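Local coordinates for membrane lipoprotein family protein (Aeropyrum pernix, PDB 4PEV) that binds adenosine and, as a BMP-family lipoprotein, probably delivers it to an ABC transporter, at residues C[188-193]-C[241-246]. Sequence-based numbering, arbitrary orientation.
Sequences GAVAGM and EQMLQQ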
ATOM      1  N   GLY C 188      -9.121  11.848   3.762  1.00 30.16           N
ATOM      2  CA  GLY C 188      -7.751  12.309   3.783  1.00 30.41           C
ATOM      3  C   GLY C 188      -6.775  11.200   3.530  1.00 31.04           C
ATOM      4  O   GLY C 188      -7.151  10.031   3.484  1.00 30.92           O
ATOM      5  N   ALA C 189      -5.518  11.583   3.346  1.00 32.11           N
ATOM      6  CA  ALA C 189      -4.435  10.620   3.221  1.00 32.74           C
ATOM      7  C   ALA C 189      -3.140  11.283   3.599  1.00 32.86           C
ATOM      8  O   ALA C 189      -2.890  12.411   3.191  1.00 32.71           O
ATOM      9  CB  ALA C 189      -4.338  10.095   1.802  1.00 33.17           C
ATOM     10  N   VAL C 190      -2.338  10.584   4.398  1.00 32.90           N
ATOM     11  CA  VAL C 190      -0.992  11.014   4.711  1.00 32.46           C
ATOM     12  C   VAL C 190      -0.088  10.120   3.895  1.00 32.11           C
ATOM     13  O   VAL C 190      -0.078   8.899   4.095  1.00 30.96           O
ATOM     14  CB  VAL C 190      -0.658  10.871   6.208  1.00 32.89           C
ATOM     15  CG1 VAL C 190       0.773  11.342   6.472  1.00 32.70           C
ATOM     16  CG2 VAL C 190      -1.661  11.649   7.058  1.00 32.89           C
ATOM     17  N   ALA C 191       0.651  10.734   2.970  1.00 31.29           N
ATOM     18  CA  ALA C 191       1.440   9.997   1.994  1.00 31.00           C
ATOM     19  C   ALA C 191       2.912  10.168   2.270  1.00 30.98           C
ATOM     20  O   ALA C 191       3.317  11.103   2.965  1.00 30.43           O
ATOM     21  CB  ALA C 191       1.117  10.472   0.591  1.00 31.26           C
ATOM     22  N   GLY C 192       3.706   9.251   1.729  1.00 31.21           N
ATOM     23  CA  GLY C 192       5.154   9.323   1.849  1.00 32.53           C
ATOM     24  C   GLY C 192       5.728  10.182   0.746  1.00 33.41           C
ATOM     25  O   GLY C 192       5.400  11.356   0.634  1.00 33.07           O
HETATM   26  N   MSE C 193       6.568   9.583  -0.089  1.00 34.91           N
HETATM   27  CA  MSE C 193       7.277  10.326  -1.127  1.00 36.34           C
HETATM   28  C   MSE C 193       6.458  10.483  -2.373  1.00 34.69           C
HETATM   29  O   MSE C 193       5.615   9.635  -2.703  1.00 33.81           O
HETATM   30  CB  MSE C 193       8.546   9.589  -1.522  1.00 39.58           C
HETATM   31  CG  MSE C 193       9.496   9.401  -0.349  1.00 42.36           C
HETATM   32 SE   MSE C 193      11.134   8.523  -1.017  1.00 51.97          SE
HETATM   33  CE  MSE C 193      11.990  10.180  -1.698  1.00 49.99           C
ATOM     34  N   GLU C 241      -2.261  15.625  12.727  1.00 35.71           N
ATOM     35  CA  GLU C 241      -2.842  16.558  13.705  1.00 37.07           C
ATOM     36  C   GLU C 241      -3.290  17.867  13.074  1.00 36.78           C
ATOM     37  O   GLU C 241      -4.309  18.432  13.471  1.00 34.76           O
ATOM     38  CB  GLU C 241      -1.843  16.887  14.802  1.00 39.94           C
ATOM     39  CG  GLU C 241      -1.641  15.793  15.825  1.00 43.10           C
ATOM     40  CD  GLU C 241      -0.384  16.003  16.655  1.00 47.12           C
ATOM     41  OE1 GLU C 241       0.319  17.029  16.467  1.00 48.46           O
ATOM     42  OE2 GLU C 241      -0.088  15.123  17.493  1.00 50.25           O
ATOM     43  N   GLN C 242      -2.500  18.364  12.124  1.00 38.83           N
ATOM     44  CA  GLN C 242      -2.892  19.524  11.334  1.00 41.40           C
ATOM     45  C   GLN C 242      -4.176  19.229  10.602  1.00 39.87           C
ATOM     46  O   GLN C 242      -5.133  19.996  10.710  1.00 42.01           O
ATOM     47  CB  GLN C 242      -1.810  19.919  10.330  1.00 46.65           C
ATOM     48  CG  GLN C 242      -1.171  21.262  10.643  1.00 52.29           C
ATOM     49  CD  GLN C 242       0.266  21.358  10.161  1.00 58.30           C
ATOM     50  OE1 GLN C 242       0.619  22.248   9.379  1.00 62.38           O
ATOM     51  NE2 GLN C 242       1.108  20.438  10.629  1.00 58.57           N
HETATM   52  N   MSE C 243      -4.201  18.101   9.891  1.00 37.25           N
HETATM   53  CA  MSE C 243      -5.380  17.685   9.113  1.00 36.57           C
HETATM   54  C   MSE C 243      -6.650  17.549   9.917  1.00 34.58           C
HETATM   55  O   MSE C 243      -7.729  17.868   9.439  1.00 32.68           O
HETATM   56  CB  MSE C 243      -5.070  16.378   8.400  1.00 37.40           C
HETATM   57  CG  MSE C 243      -4.537  16.683   7.011  1.00 39.15           C
HETATM   58 SE   MSE C 243      -3.379  15.221   6.382  1.00 43.78          SE
HETATM   59  CE  MSE C 243      -4.699  13.876   5.804  1.00 41.48           C
ATOM     60  N   LEU C 244      -6.536  17.077  11.147  1.00 35.40           N
ATOM     61  CA  LEU C 244      -7.675  17.003  12.047  1.00 36.16           C
ATOM     62  C   LEU C 244      -8.317  18.358  12.223  1.00 37.11           C
ATOM     63  O   LEU C 244      -9.535  18.462  12.255  1.00 39.99           O
ATOM     64  CB  LEU C 244      -7.245  16.444  13.402  1.00 36.65           C
ATOM     65  CG  LEU C 244      -7.266  14.911  13.415  1.00 36.93           C
ATOM     66  CD1 LEU C 244      -6.232  14.299  14.349  1.00 36.52           C
ATOM     67  CD2 LEU C 244      -8.674  14.437  13.748  1.00 36.43           C
ATOM     68  N   GLN C 245      -7.494  19.396  12.304  1.00 39.14           N
ATOM     69  CA  GLN C 245      -7.977  20.753  12.521  1.00 40.00           C
ATOM     70  C   GLN C 245      -8.461  21.458  11.269  1.00 40.82           C
ATOM     71  O   GLN C 245      -9.029  22.535  11.377  1.00 40.89           O
ATOM     72  CB  GLN C 245      -6.893  21.572  13.176  1.00 41.46           C
ATOM     73  CG  GLN C 245      -6.604  21.065  14.573  1.00 45.04           C
ATOM     74  CD  GLN C 245      -5.463  21.795  15.221  1.00 45.77           C
ATOM     75  OE1 GLN C 245      -5.027  22.842  14.744  1.00 46.89           O
ATOM     76  NE2 GLN C 245      -4.969  21.251  16.315  1.00 46.98           N
ATOM     77  N   GLN C 246      -8.215  20.857  10.101  1.00 41.96           N
ATOM     78  CA  GLN C 246      -8.844  21.252   8.829  1.00 41.88           C
ATOM     79  C   GLN C 246     -10.067  20.348   8.486  1.00 39.71           C
ATOM     80  O   GLN C 246     -10.493  20.262   7.323  1.00 36.27           O
ATOM     81  CB  GLN C 246      -7.813  21.166   7.696  1.00 45.65           C
ATOM     82  CG  GLN C 246      -6.514  21.936   7.923  1.00 49.65           C
ATOM     83  CD  GLN C 246      -5.325  21.346   7.152  1.00 54.17           C
ATOM     84  OE1 GLN C 246      -5.477  20.463   6.297  1.00 51.76           O
ATOM     85  NE2 GLN C 246      -4.130  21.828   7.471  1.00 56.92           N
TER
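Met243, a selenomethionine, carries the helix side of this contact alone, laying its terminal CE over the backbone of Gly188 and Ala189, and setting SE and CE against one methyl of Val190. The apolar part is a meeting with Val190: CG2 of Val190 is 4.0 Å from CE of Met243, and its distance to SE of Met243 is the same, so this methyl faces the whole SE–CE end. Val190 CG1 is anti to the backbone N (chi1 -180°), which places CG2 beside that nitrogen and next to the selenomethionine. The second component is van der Waals packing on the strand backbone. Met243 CE lies 3.5 Å from Ala189 N and 4.0 Å from Gly188 CA. A bend at chi3 (79°) turns CE of Met243 from the line of its chain onto the strand. No hydrogen bond joins the segments, and the touching residues are buried.

The axes of residues 188-191 and 241-245 approach to 10.1 Å and run nearly antiparallel, at 161°. Helix 233-245 links the parallel strands 222-226 and 248-254 in a beta-alpha-beta crossover that skips strand 186-191, lying between them in the sheet. Met243 accordingly also touches Thr225, Val248 and Phe251, while Val190 extends the apolar layer to Met262 of neighbouring helix 258-271. Ala189 CB points away from Met243 and packs on Trp224 and Tyr252 of the flanking strands.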